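PDB 3H16: TIR protein from Paracoccus denitrificans PD1222, which is of unknown function but contains a TIR domain, an alpha/beta fold in which helices pack on a parallel beta-sheet. Local coordinates for residues K88-Q92 with K93-G97; S104-S107 with R108-I112. All coordinates share one frame; numbering follows the deposited sequence.

Interaction 1. Residues K88-Q92 with K93-G97; sequences KEWPQ and KELDG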
loop_
_atom_site.group_PDB
_atom_site.type_symbol
_atom_site.label_atom_id
_atom_site.label_comp_id
_atom_site.label_asym_id
_atom_site.label_seq_id
_atom_site.Cartn_x
_atom_site.Cartn_y
_atom_site.Cartn_z
ATOM N N LYS B 88 8.505 -15.008 -20.863
ATOM C CA LYS B 88 8.579 -14.245 -22.107
ATOM C C LYS B 88 10.000 -13.720 -22.341
ATOM O O LYS B 88 10.325 -13.260 -23.435
ATOM C CB LYS B 88 7.593 -13.068 -22.086
ATOM C CG LYS B 88 6.118 -13.451 -22.161
ATOM C CD LYS B 88 5.743 -13.970 -23.534
ATOM C CE LYS B 88 4.317 -14.457 -23.566
ATOM N NZ LYS B 88 4.124 -15.460 -22.506
ATOM N N GLU B 89 10.839 -13.784 -21.309
ATOM C CA GLU B 89 12.225 -13.325 -21.401
ATOM C C GLU B 89 12.363 -11.847 -21.770
ATOM O O GLU B 89 12.935 -11.514 -22.806
ATOM C CB GLU B 89 12.998 -14.156 -22.432
ATOM C CG GLU B 89 13.168 -15.621 -22.088
ATOM C CD GLU B 89 14.178 -16.306 -22.993
ATOM O OE1 GLU B 89 13.970 -16.318 -24.225
ATOM O OE2 GLU B 89 15.187 -16.826 -22.472
ATOM N N TRP B 90 11.847 -10.960 -20.934
ATOM C CA TRP B 90 11.957 -9.543 -21.231
ATOM C C TRP B 90 13.332 -9.076 -20.793
ATOM O O TRP B 90 13.803 -9.464 -19.725
ATOM C CB TRP B 90 10.917 -8.733 -20.456
ATOM C CG TRP B 90 9.525 -9.254 -20.509
ATOM C CD1 TRP B 90 8.871 -9.943 -19.530
ATOM C CD2 TRP B 90 8.599 -9.104 -21.582
ATOM N NE1 TRP B 90 7.591 -10.228 -19.924
ATOM C CE2 TRP B 90 7.395 -9.726 -21.184
ATOM C CE3 TRP B 90 8.665 -8.503 -22.844
ATOM C CZ2 TRP B 90 6.265 -9.767 -22.001
ATOM C CZ3 TRP B 90 7.540 -8.541 -23.657
ATOM C CH2 TRP B 90 6.353 -9.171 -23.230
ATOM N N PRO B 91 14.000 -8.245 -21.609
ATOM C CA PRO B 91 15.332 -7.738 -21.252
ATOM C C PRO B 91 15.142 -6.763 -20.091
ATOM O O PRO B 91 14.035 -6.253 -19.891
ATOM C CB PRO B 91 15.785 -7.019 -22.520
ATOM C CG PRO B 91 15.006 -7.704 -23.616
ATOM C CD PRO B 91 13.652 -7.877 -22.991
ATOM N N GLN B 92 16.196 -6.492 -19.327
ATOM C CA GLN B 92 16.067 -5.564 -18.201
ATOM C C GLN B 92 15.517 -4.205 -18.652
ATOM O O GLN B 92 14.645 -3.626 -18.004
ATOM C CB GLN B 92 17.424 -5.357 -17.518
ATOM C CG GLN B 92 17.420 -4.277 -16.440
ATOM C CD GLN B 92 16.665 -4.692 -15.194
ATOM O OE1 GLN B 92 17.057 -5.637 -14.509
ATOM N NE2 GLN B 92 15.576 -3.988 -14.894
ATOM N N LYS B 93 16.037 -3.706 -19.769
ATOM C CA LYS B 93 15.622 -2.418 -20.305
ATOM C C LYS B 93 14.126 -2.395 -20.659
ATOM O O LYS B 93 13.535 -1.328 -20.840
ATOM C CB LYS B 93 16.466 -2.091 -21.543
ATOM C CG LYS B 93 16.452 -0.627 -21.955
ATOM C CD LYS B 93 17.404 -0.362 -23.123
ATOM C CE LYS B 93 18.857 -0.628 -22.744
ATOM N NZ LYS B 93 19.782 -0.403 -23.893
ATOM N N GLU B 94 13.512 -3.568 -20.749
ATOM C CA GLU B 94 12.101 -3.644 -21.093
ATOM C C GLU B 94 11.247 -3.599 -19.825
ATOM O O GLU B 94 10.073 -3.232 -19.865
ATOM C CB GLU B 94 11.831 -4.936 -21.867
ATOM C CG GLU B 94 10.605 -4.892 -22.757
ATOM C CD GLU B 94 10.792 -3.978 -23.952
ATOM O OE1 GLU B 94 9.817 -3.772 -24.704
ATOM O OE2 GLU B 94 11.916 -3.470 -24.142
ATOM N N LEU B 95 11.849 -3.975 -18.701
ATOM C CA LEU B 95 11.157 -3.985 -17.426
ATOM C C LEU B 95 11.186 -2.633 -16.735
ATOM O O LEU B 95 10.241 -2.276 -16.038
ATOM C CB LEU B 95 11.780 -5.033 -16.506
ATOM C CG LEU B 95 11.576 -6.469 -16.990
ATOM C CD1 LEU B 95 12.041 -7.460 -15.934
ATOM C CD2 LEU B 95 10.086 -6.678 -17.297
ATOM N N ASP B 96 12.264 -1.880 -16.948
ATOM C CA ASP B 96 12.461 -0.568 -16.321
ATOM C C ASP B 96 11.271 0.396 -16.236
ATOM O O ASP B 96 11.102 1.083 -15.226
ATOM C CB ASP B 96 13.646 0.163 -16.976
ATOM C CG ASP B 96 14.993 -0.504 -16.682
ATOM O OD1 ASP B 96 15.121 -1.178 -15.632
ATOM O OD2 ASP B 96 15.929 -0.336 -17.495
ATOM N N GLY B 97 10.457 0.468 -17.283
ATOM C CA GLY B 97 9.325 1.377 -17.246
ATOM C C GLY B 97 8.238 0.943 -16.277
ATOM O O GLY B 97 7.480 1.765 -15.758
#

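Interaction 2. Residues S104-S107 with R108-I112; sequences SGRS and RILPI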
loop_
_atom_site.group_PDB
_atom_site.type_symbol
_atom_site.label_atom_id
_atom_site.label_comp_id
_atom_site.label_asym_id
_atom_site.label_seq_id
_atom_site.Cartn_x
_atom_site.Cartn_y
_atom_site.Cartn_z
ATOM N N SER B 104 3.138 11.538 -5.988
ATOM C CA SER B 104 2.467 11.039 -4.782
ATOM C C SER B 104 3.265 9.928 -4.106
ATOM O O SER B 104 2.947 9.509 -2.990
ATOM C CB SER B 104 1.084 10.484 -5.125
ATOM O OG SER B 104 1.187 9.175 -5.663
ATOM N N GLY B 105 4.293 9.443 -4.792
ATOM C CA GLY B 105 5.102 8.375 -4.239
ATOM C C GLY B 105 4.519 7.051 -4.679
ATOM O O GLY B 105 5.138 5.997 -4.535
ATOM N N ARG B 106 3.309 7.116 -5.224
ATOM C CA ARG B 106 2.628 5.923 -5.694
ATOM C C ARG B 106 2.970 5.661 -7.157
ATOM O O ARG B 106 3.382 6.565 -7.882
ATOM C CB ARG B 106 1.116 6.079 -5.519
ATOM C CG ARG B 106 0.698 6.390 -4.090
ATOM C CD ARG B 106 -0.786 6.096 -3.835
ATOM N NE ARG B 106 -1.056 4.678 -3.578
ATOM C CZ ARG B 106 -1.151 3.733 -4.512
ATOM N NH1 ARG B 106 -1.004 4.034 -5.797
ATOM N NH2 ARG B 106 -1.394 2.478 -4.159
ATOM N N SER B 107 2.807 4.411 -7.577
ATOM C CA SER B 107 3.093 4.019 -8.949
ATOM C C SER B 107 1.790 3.927 -9.720
ATOM O O SER B 107 0.740 3.674 -9.137
ATOM C CB SER B 107 3.801 2.662 -8.975
ATOM O OG SER B 107 3.041 1.673 -8.296
ATOM N N ARG B 108 1.853 4.145 -11.028
ATOM C CA ARG B 108 0.651 4.064 -11.847
ATOM C C ARG B 108 0.498 2.653 -12.386
ATOM O O ARG B 108 -0.455 2.347 -13.097
ATOM C CB ARG B 108 0.703 5.071 -13.002
ATOM C CG ARG B 108 0.501 6.525 -12.583
ATOM C CD ARG B 108 0.574 7.448 -13.785
ATOM N NE ARG B 108 -0.559 7.271 -14.686
ATOM C CZ ARG B 108 -0.601 7.736 -15.931
ATOM N NH1 ARG B 108 0.433 8.402 -16.422
ATOM N NH2 ARG B 108 -1.679 7.546 -16.680
ATOM N N ILE B 109 1.449 1.794 -12.044
ATOM C CA ILE B 109 1.396 0.407 -12.471
ATOM C C ILE B 109 1.344 -0.499 -11.247
ATOM O O ILE B 109 2.305 -0.609 -10.482
ATOM C CB ILE B 109 2.604 0.035 -13.345
ATOM C CG1 ILE B 109 2.566 0.854 -14.634
ATOM C CG2 ILE B 109 2.568 -1.448 -13.683
ATOM C CD1 ILE B 109 3.685 0.533 -15.589
ATOM N N LEU B 110 0.192 -1.135 -11.069
ATOM C CA LEU B 110 -0.033 -2.024 -9.950
ATOM C C LEU B 110 0.166 -3.454 -10.387
ATOM O O LEU B 110 -0.493 -3.936 -11.313
ATOM C CB LEU B 110 -1.450 -1.824 -9.413
ATOM C CG LEU B 110 -1.787 -0.368 -9.063
ATOM C CD1 LEU B 110 -3.194 -0.284 -8.530
ATOM C CD2 LEU B 110 -0.806 0.155 -8.021
ATOM N N PRO B 111 1.108 -4.151 -9.746
ATOM C CA PRO B 111 1.372 -5.549 -10.095
ATOM C C PRO B 111 0.504 -6.499 -9.277
ATOM O O PRO B 111 0.131 -6.197 -8.141
ATOM C CB PRO B 111 2.857 -5.706 -9.765
ATOM C CG PRO B 111 2.993 -4.865 -8.538
ATOM C CD PRO B 111 2.170 -3.614 -8.874
ATOM N N ILE B 112 0.179 -7.646 -9.856
ATOM C CA ILE B 112 -0.620 -8.643 -9.161
ATOM C C ILE B 112 0.069 -9.983 -9.364
ATOM O O ILE B 112 0.109 -10.489 -10.489
ATOM C CB ILE B 112 -2.046 -8.744 -9.735
ATOM C CG1 ILE B 112 -2.779 -7.416 -9.572
ATOM C CG2 ILE B 112 -2.809 -9.848 -9.034
ATOM C CD1 ILE B 112 -4.230 -7.469 -10.039
#

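Interaction 1. Residues K88-Q92 with K93-G97
Gln92 reaches one turn ahead to Asp96 along the short helical run around residues 92-97, part of the connection between neighbouring parallel strands of the TIR domain. The side chain sets out away from the residues that follow, although Gln92 CB lies 3.1 Å from Lys93 N. CG stands anti to the backbone N (chi1 173°), which brings it within 3.9 Å of Asp96 OD1; the bend at chi2 (71°) turns CD and the amide toward the same oxygen. NE2 then donates to Asp96 OD1 at 2.9 Å, meeting it from above the carboxylate plane. The backbone is gripped as well: Gln92 O accepts from Leu95 N at 2.9 Å and from Asp96 N at 3.1 Å, while Pro91 O takes Glu94 N. CB of Trp90 packs against Leu95 CD2 at 3.9 Å, and its indole NE1 bonds to Phe85 O. Lys88 CB lies above one face of this indole, offset toward its rim, and Leu63 of helix 63-73 touches Trp90, Glu94 and Leu95. Glu94 directs OE1 to Ser62 OG and Arg64 N, its CB lying 3.6 Å from Pro91 CD and its CG 4.1 Å from Trp90 CE3.

Interaction 2. Residues S104-S107 with R108-I112
Ser107 holds OG between its backbone N and carbonyl carbon (chi1 56°), the rotamer that turns the hydroxyl forward along the chain to Ile109. Leu110 has CG anti to its carbonyl carbon (chi1 -54°), which sets the branch so that CD2 can lie beside the same serine. The hydroxyl donates to Ile109 O, with 3.2 Å between Ser107 OG and that oxygen, and approaches from well above the carbonyl plane. Leu110 CD2 lies 4.1 Å from Ser107 OG and 4.0 Å from Ser107 O, so a methyl group packs against both oxygens of one residue. The same CD2 comes to 4.5 Å from Arg106 NH1, a loose approach at the edge of the guanidinium, near its plane. This is the entry to strand 109-113 of the parallel TIR sheet, which runs between strands 74-81 and 134-135; Arg108 and Leu110 make backbone hydrogen bonds to Gly77, and Leu110 also to Val79. Just upstream, Ser104 OG accepts from Arg106 N at 3.0 Å with an N-H...O angle of 152°, forming an ST turn. Arg106 NE hydrogen-bonds to Ser125 O of the second subunit, whose Ser123 packs on Ser107 and Leu110. Arg108 sends its CB away from the loop, and the bent chain behind it lets NE and NH2 hydrogen-bond to Arg75 O and Leu71 O, respectively. Leu110 packs on Leu148 and Ile151 of helix 141-153, whereas Ile109 meets Ile67 and Leu71 of helix 63-73.

Interactions 1 and 2 follow one another along the chain, their centres about 17 Å apart: interaction 1 lies within the connection from strand 74-81 to its parallel neighbour 109-113, and interaction 2 where that connection enters the strand. They meet directly where Ile109 CD1 packs on Gly97 O at 4.0 Å. Helix 63-73 packs on both, near Leu63 for interaction 1 and around Ile67 and Leu71 for Ile109. Their surroundings otherwise differ. Interaction 1 is partly buried and untouched by the other chain of the assembly, whereas interaction 2 is buried and lies against the second subunit through Arg106, Ser107, Leu110 and Pro111.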